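Local atomic coordinates of acyl-CoA synthetase (AMP-forming)/AMP-acid ligase II-like protein (Dyadobacter fermentans, PDB entry 4GS5), a protein that probably activates carboxylic acids, perhaps medium-chain fatty acids, as acyl-adenylates with ATP and joins them to coenzyme A. Residues A[73-85]-A[119-133]. Sequence-based numbering, arbitrary orientation.
Sequences LSLGPGTRALVCL and LDHADFDFVAMVPMQ. With EDO (1,2-ethanediol), chain B.
R80 and A81 pair with D125 and F126 where two neighbouring parallel strands, 80-83 and 126-129, run side by side in the AMP-binding region of this ANL-type enzyme. Strand 105-109 flanks 80-83, and 153-155 flanks 126-129. R80 O accepts from both D125 N and F126 N. L82 N then bonds to F126 O at 3.0 Å. Further along the strands a water takes over, donating to L82 O and A128 O and accepting from C84 N.

A salt-bridge network closes the start of the pair. R80 grips the D125 carboxylate side-on: NH2 reaches OD1 at 2.8 Å and NE reaches OD2 at 3.0 Å. The carboxylate lies near the guanidinium plane, but its own plane is turned 44° from it. R80 N also bonds to D125 OD2. NH1 makes a weak, longer bridge to D123 OD1. A lysine in place of R80 would probably lose the two-nitrogen grip and leave the D125 carboxylate freer to turn.

Each sheet face carries a CH-pi contact. L75 CD1 sits over the centre of the F126 ring, 3.7 Å from its centroid. On the face of L82 and V127, L82 CB lies over the F124 ring, also at 3.7 Å. With CG anti to the backbone N (chi1 172°), L82 sends CD1 to F124 CZ.

At the far end Q133 NE2 donates to C84 O at 3.2 Å and to T112 O, while OE1 accepts from V130 N. Charge and backbone bonds thus hold the start of the strand pair, while at its far end water and the neutral Q133 amide bind the C84 backbone.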
loop_
_atom_site.group_PDB
_atom_site.type_symbol
_atom_site.label_atom_id
_atom_site.label_comp_id
_atom_site.label_asym_id
_atom_site.label_seq_id
_atom_site.Cartn_x
_atom_site.Cartn_y
_atom_site.Cartn_z
ATOM N N LEU A 73 -17.374 7.248 -0.933
ATOM C CA LEU A 73 -17.411 7.779 0.435
ATOM C C LEU A 73 -18.598 8.724 0.677
ATOM O O LEU A 73 -18.699 9.334 1.738
ATOM C CB LEU A 73 -16.074 8.453 0.801
ATOM C CG LEU A 73 -14.849 7.527 0.743
ATOM C CD1 LEU A 73 -13.552 8.301 0.944
ATOM C CD2 LEU A 73 -14.969 6.390 1.754
ATOM N N SER A 74 -19.495 8.824 -0.303
ATOM C CA SER A 74 -20.684 9.676 -0.199
ATOM C C SER A 74 -20.341 11.106 0.203
ATOM O O SER A 74 -20.903 11.659 1.153
ATOM C CB SER A 74 -21.707 9.099 0.781
ATOM O OG SER A 74 -22.119 7.824 0.344
ATOM N N LEU A 75 -19.431 11.709 -0.549
ATOM C CA LEU A 75 -19.003 13.070 -0.279
ATOM C C LEU A 75 -19.576 14.005 -1.342
ATOM O O LEU A 75 -18.923 14.294 -2.350
ATOM C CB LEU A 75 -17.469 13.132 -0.250
ATOM C CG LEU A 75 -16.826 12.134 0.722
ATOM C CD1 LEU A 75 -15.323 12.015 0.465
ATOM C CD2 LEU A 75 -17.111 12.522 2.166
ATOM N N GLY A 76 -20.801 14.476 -1.115
ATOM C CA GLY A 76 -21.481 15.296 -2.104
ATOM C C GLY A 76 -21.188 16.778 -1.965
ATOM O O GLY A 76 -20.253 17.166 -1.255
ATOM N N PRO A 77 -21.993 17.620 -2.631
ATOM C CA PRO A 77 -21.786 19.070 -2.568
ATOM C C PRO A 77 -21.887 19.613 -1.141
ATOM O O PRO A 77 -22.771 19.220 -0.377
ATOM C CB PRO A 77 -22.932 19.630 -3.434
ATOM C CG PRO A 77 -23.282 18.519 -4.359
ATOM C CD PRO A 77 -23.113 17.263 -3.519
ATOM N N GLY A 78 -20.994 20.532 -0.794
ATOM C CA GLY A 78 -21.015 21.148 0.519
ATOM C C GLY A 78 -20.030 20.474 1.466
ATOM O O GLY A 78 -19.766 20.976 2.559
ATOM N N THR A 79 -19.498 19.329 1.055
ATOM C CA THR A 79 -18.482 18.630 1.855
ATOM C C THR A 79 -17.370 19.596 2.282
ATOM O O THR A 79 -16.743 20.244 1.436
ATOM C CB THR A 79 -17.841 17.466 1.073
ATOM O OG1 THR A 79 -18.809 16.428 0.879
ATOM C CG2 THR A 79 -16.672 16.872 1.835
ATOM N N ARG A 80 -17.130 19.696 3.585
ATOM C CA ARG A 80 -16.048 20.536 4.092
ATOM C C ARG A 80 -14.779 19.706 4.199
ATOM O O ARG A 80 -14.663 18.863 5.082
ATOM C CB ARG A 80 -16.419 21.112 5.457
ATOM C CG ARG A 80 -17.592 22.085 5.418
ATOM C CD ARG A 80 -18.129 22.332 6.819
ATOM N NE ARG A 80 -18.549 21.071 7.431
ATOM C CZ ARG A 80 -18.914 20.936 8.703
ATOM N NH1 ARG A 80 -18.906 21.986 9.511
ATOM N NH2 ARG A 80 -19.277 19.746 9.168
ATOM N N ALA A 81 -13.840 19.932 3.285
ATOM C CA ALA A 81 -12.673 19.082 3.184
ATOM C C ALA A 81 -11.426 19.844 3.612
ATOM O O ALA A 81 -11.231 21.005 3.224
ATOM C CB ALA A 81 -12.525 18.572 1.763
ATOM N N LEU A 82 -10.590 19.198 4.418
ATOM C CA LEU A 82 -9.307 19.779 4.810
ATOM C C LEU A 82 -8.200 19.216 3.911
ATOM O O LEU A 82 -8.046 18.002 3.789
ATOM C CB LEU A 82 -8.997 19.467 6.280
ATOM C CG LEU A 82 -7.594 19.834 6.793
ATOM C CD1 LEU A 82 -7.455 21.342 6.964
ATOM C CD2 LEU A 82 -7.339 19.149 8.112
ATOM N N VAL A 83 -7.448 20.102 3.268
ATOM C CA VAL A 83 -6.360 19.688 2.390
ATOM C C VAL A 83 -5.022 19.883 3.106
ATOM O O VAL A 83 -4.524 21.005 3.179
ATOM C CB VAL A 83 -6.358 20.533 1.090
ATOM C CG1 VAL A 83 -5.253 20.063 0.136
ATOM C CG2 VAL A 83 -7.726 20.473 0.420
ATOM N N CYS A 84 -4.456 18.798 3.633
ATOM C CA CYS A 84 -3.223 18.860 4.426
ATOM C C CYS A 84 -2.131 17.987 3.829
ATOM O O CYS A 84 -1.120 17.722 4.473
ATOM C CB CYS A 84 -3.480 18.426 5.871
ATOM S SG CYS A 84 -4.228 16.752 6.030
ATOM N N LEU A 85 -2.354 17.535 2.600
ATOM C CA LEU A 85 -1.333 16.851 1.831
ATOM C C LEU A 85 -0.665 17.865 0.912
ATOM O O LEU A 85 -1.299 18.820 0.461
ATOM C CB LEU A 85 -1.970 15.733 1.024
ATOM C CG LEU A 85 -2.555 14.647 1.926
ATOM C CD1 LEU A 85 -3.455 13.724 1.144
ATOM C CD2 LEU A 85 -1.408 13.903 2.582
ATOM N N LEU A 119 -5.012 25.242 13.591
ATOM C CA LEU A 119 -6.335 25.830 13.447
ATOM C C LEU A 119 -7.359 25.284 14.427
ATOM O O LEU A 119 -7.710 24.106 14.376
ATOM C CB LEU A 119 -6.842 25.650 12.014
ATOM C CG LEU A 119 -7.058 24.212 11.544
ATOM C CD1 LEU A 119 -6.369 23.974 10.210
ATOM C CD2 LEU A 119 -6.564 23.225 12.587
ATOM N N ASP A 120 -7.854 26.145 15.309
ATOM C CA ASP A 120 -8.972 25.753 16.155
ATOM C C ASP A 120 -10.300 26.104 15.489
ATOM O O ASP A 120 -10.343 26.834 14.493
ATOM C CB ASP A 120 -8.883 26.359 17.556
ATOM C CG ASP A 120 -9.819 25.674 18.539
ATOM O OD1 ASP A 120 -10.968 26.147 18.699
ATOM O OD2 ASP A 120 -9.410 24.650 19.132
ATOM N N HIS A 121 -11.378 25.568 16.047
ATOM C CA HIS A 121 -12.676 25.631 15.403
ATOM C C HIS A 121 -12.687 24.765 14.152
ATOM O O HIS A 121 -13.532 24.936 13.276
ATOM C CB HIS A 121 -13.058 27.074 15.085
ATOM C CG HIS A 121 -13.708 27.781 16.225
ATOM N ND1 HIS A 121 -14.213 27.107 17.325
ATOM C CD2 HIS A 121 -13.947 29.092 16.454
ATOM C CE1 HIS A 121 -14.730 27.973 18.169
ATOM N NE2 HIS A 121 -14.583 29.191 17.666
ATOM N N ALA A 122 -11.725 23.848 14.080
ATOM C CA ALA A 122 -11.689 22.833 13.040
ATOM C C ALA A 122 -13.021 22.105 13.024
ATOM O O ALA A 122 -13.506 21.694 14.074
ATOM C CB ALA A 122 -10.566 21.846 13.320
ATOM N N ASP A 123 -13.614 21.948 11.843
ATOM C CA ASP A 123 -14.844 21.178 11.719
ATOM C C ASP A 123 -15.042 20.720 10.276
ATOM O O ASP A 123 -15.552 21.460 9.443
ATOM C CB ASP A 123 -16.037 21.999 12.223
ATOM C CG ASP A 123 -17.233 21.131 12.587
ATOM O OD1 ASP A 123 -18.350 21.687 12.711
ATOM O OD2 ASP A 123 -17.059 19.897 12.742
ATOM N N PHE A 124 -14.629 19.492 9.979
ATOM C CA PHE A 124 -14.630 19.010 8.604
ATOM C C PHE A 124 -15.504 17.790 8.402
ATOM O O PHE A 124 -15.928 17.153 9.371
ATOM C CB PHE A 124 -13.190 18.728 8.165
ATOM C CG PHE A 124 -12.293 19.901 8.345
ATOM C CD1 PHE A 124 -12.355 20.963 7.461
ATOM C CD2 PHE A 124 -11.430 19.977 9.425
ATOM C CE1 PHE A 124 -11.545 22.084 7.637
ATOM C CE2 PHE A 124 -10.611 21.088 9.603
ATOM C CZ PHE A 124 -10.675 22.141 8.711
ATOM N N ASP A 125 -15.778 17.488 7.136
ATOM C CA ASP A 125 -16.558 16.320 6.758
ATOM C C ASP A 125 -15.659 15.262 6.165
ATOM O O ASP A 125 -16.055 14.112 6.025
ATOM C CB ASP A 125 -17.628 16.695 5.734
ATOM C CG ASP A 125 -18.619 17.722 6.275
ATOM O OD1 ASP A 125 -19.091 17.560 7.417
ATOM O OD2 ASP A 125 -18.900 18.709 5.568
ATOM N N PHE A 126 -14.453 15.671 5.785
ATOM C CA PHE A 126 -13.550 14.774 5.111
ATOM C C PHE A 126 -12.118 15.293 5.133
ATOM O O PHE A 126 -11.865 16.487 4.953
ATOM C CB PHE A 126 -13.982 14.543 3.668
ATOM C CG PHE A 126 -13.073 13.611 2.929
ATOM C CD1 PHE A 126 -12.948 12.299 3.329
ATOM C CD2 PHE A 126 -12.328 14.055 1.847
ATOM C CE1 PHE A 126 -12.100 11.423 2.661
ATOM C CE2 PHE A 126 -11.483 13.189 1.170
ATOM C CZ PHE A 126 -11.371 11.876 1.578
ATOM N N VAL A 127 -11.183 14.390 5.356
ATOM C CA VAL A 127 -9.773 14.739 5.223
ATOM C C VAL A 127 -8.994 13.542 4.722
ATOM O O VAL A 127 -9.258 12.407 5.150
ATOM C CB VAL A 127 -9.174 15.213 6.550
ATOM C CG1 VAL A 127 -9.319 14.132 7.610
ATOM C CG2 VAL A 127 -7.694 15.606 6.360
ATOM N N ALA A 128 -8.038 13.778 3.819
ATOM C CA ALA A 128 -7.124 12.701 3.427
ATOM C C ALA A 128 -5.769 13.011 4.029
ATOM O O ALA A 128 -5.333 14.158 4.014
ATOM C CB ALA A 128 -7.030 12.577 1.913
HETATM N N MSE A 129 -5.103 12.007 4.583
HETATM C CA MSE A 129 -3.824 12.258 5.212
HETATM C C MSE A 129 -2.991 10.994 5.255
HETATM O O MSE A 129 -3.459 9.930 4.853
HETATM C CB MSE A 129 -4.024 12.855 6.612
HETATM C CG MSE A 129 -4.666 11.935 7.631
HETATM SE SE MSE A 129 -4.951 12.851 9.367
HETATM C CE MSE A 129 -5.985 14.364 8.760
ATOM N N VAL A 130 -1.735 11.119 5.682
ATOM C CA VAL A 130 -0.900 9.940 5.853
ATOM C C VAL A 130 -1.032 9.491 7.297
ATOM O O VAL A 130 -1.432 10.279 8.154
ATOM C CB VAL A 130 0.591 10.158 5.469
ATOM C CG1 VAL A 130 0.711 10.495 3.979
ATOM C CG2 VAL A 130 1.241 11.231 6.342
ATOM N N PRO A 131 -0.737 8.213 7.562
ATOM C CA PRO A 131 -0.948 7.626 8.889
ATOM C C PRO A 131 -0.223 8.387 9.993
ATOM O O PRO A 131 -0.780 8.556 11.080
ATOM C CB PRO A 131 -0.344 6.218 8.745
ATOM C CG PRO A 131 -0.580 5.885 7.294
ATOM C CD PRO A 131 -0.361 7.201 6.560
HETATM N N MSE A 132 1.002 8.839 9.723
HETATM C CA MSE A 132 1.738 9.596 10.712
HETATM C C MSE A 132 1.018 10.886 11.108
HETATM O O MSE A 132 1.136 11.355 12.245
HETATM C CB MSE A 132 3.134 9.934 10.200
HETATM C CG MSE A 132 4.098 10.163 11.307
HETATM SE SE MSE A 132 5.916 10.146 10.666
HETATM C CE MSE A 132 6.296 8.235 10.716
ATOM N N GLN A 133 0.292 11.477 10.172
ATOM C CA GLN A 133 -0.462 12.683 10.510
ATOM C C GLN A 133 -1.584 12.393 11.496
ATOM O O GLN A 133 -1.853 13.193 12.397
ATOM C CB GLN A 133 -1.004 13.383 9.265
ATOM C CG GLN A 133 0.074 14.167 8.508
ATOM C CD GLN A 133 -0.443 14.706 7.193
ATOM O OE1 GLN A 133 -1.075 13.984 6.423
ATOM N NE2 GLN A 133 -0.191 15.981 6.931
HETATM C C1 EDO B . 3.943 5.896 7.870
HETATM O O1 EDO B . 3.812 5.966 9.295
HETATM C C2 EDO B . 2.821 6.668 7.175
HETATM O O2 EDO B . 2.892 8.078 7.428
HETATM O O HOH W 1 -5.949 16.420 2.706
#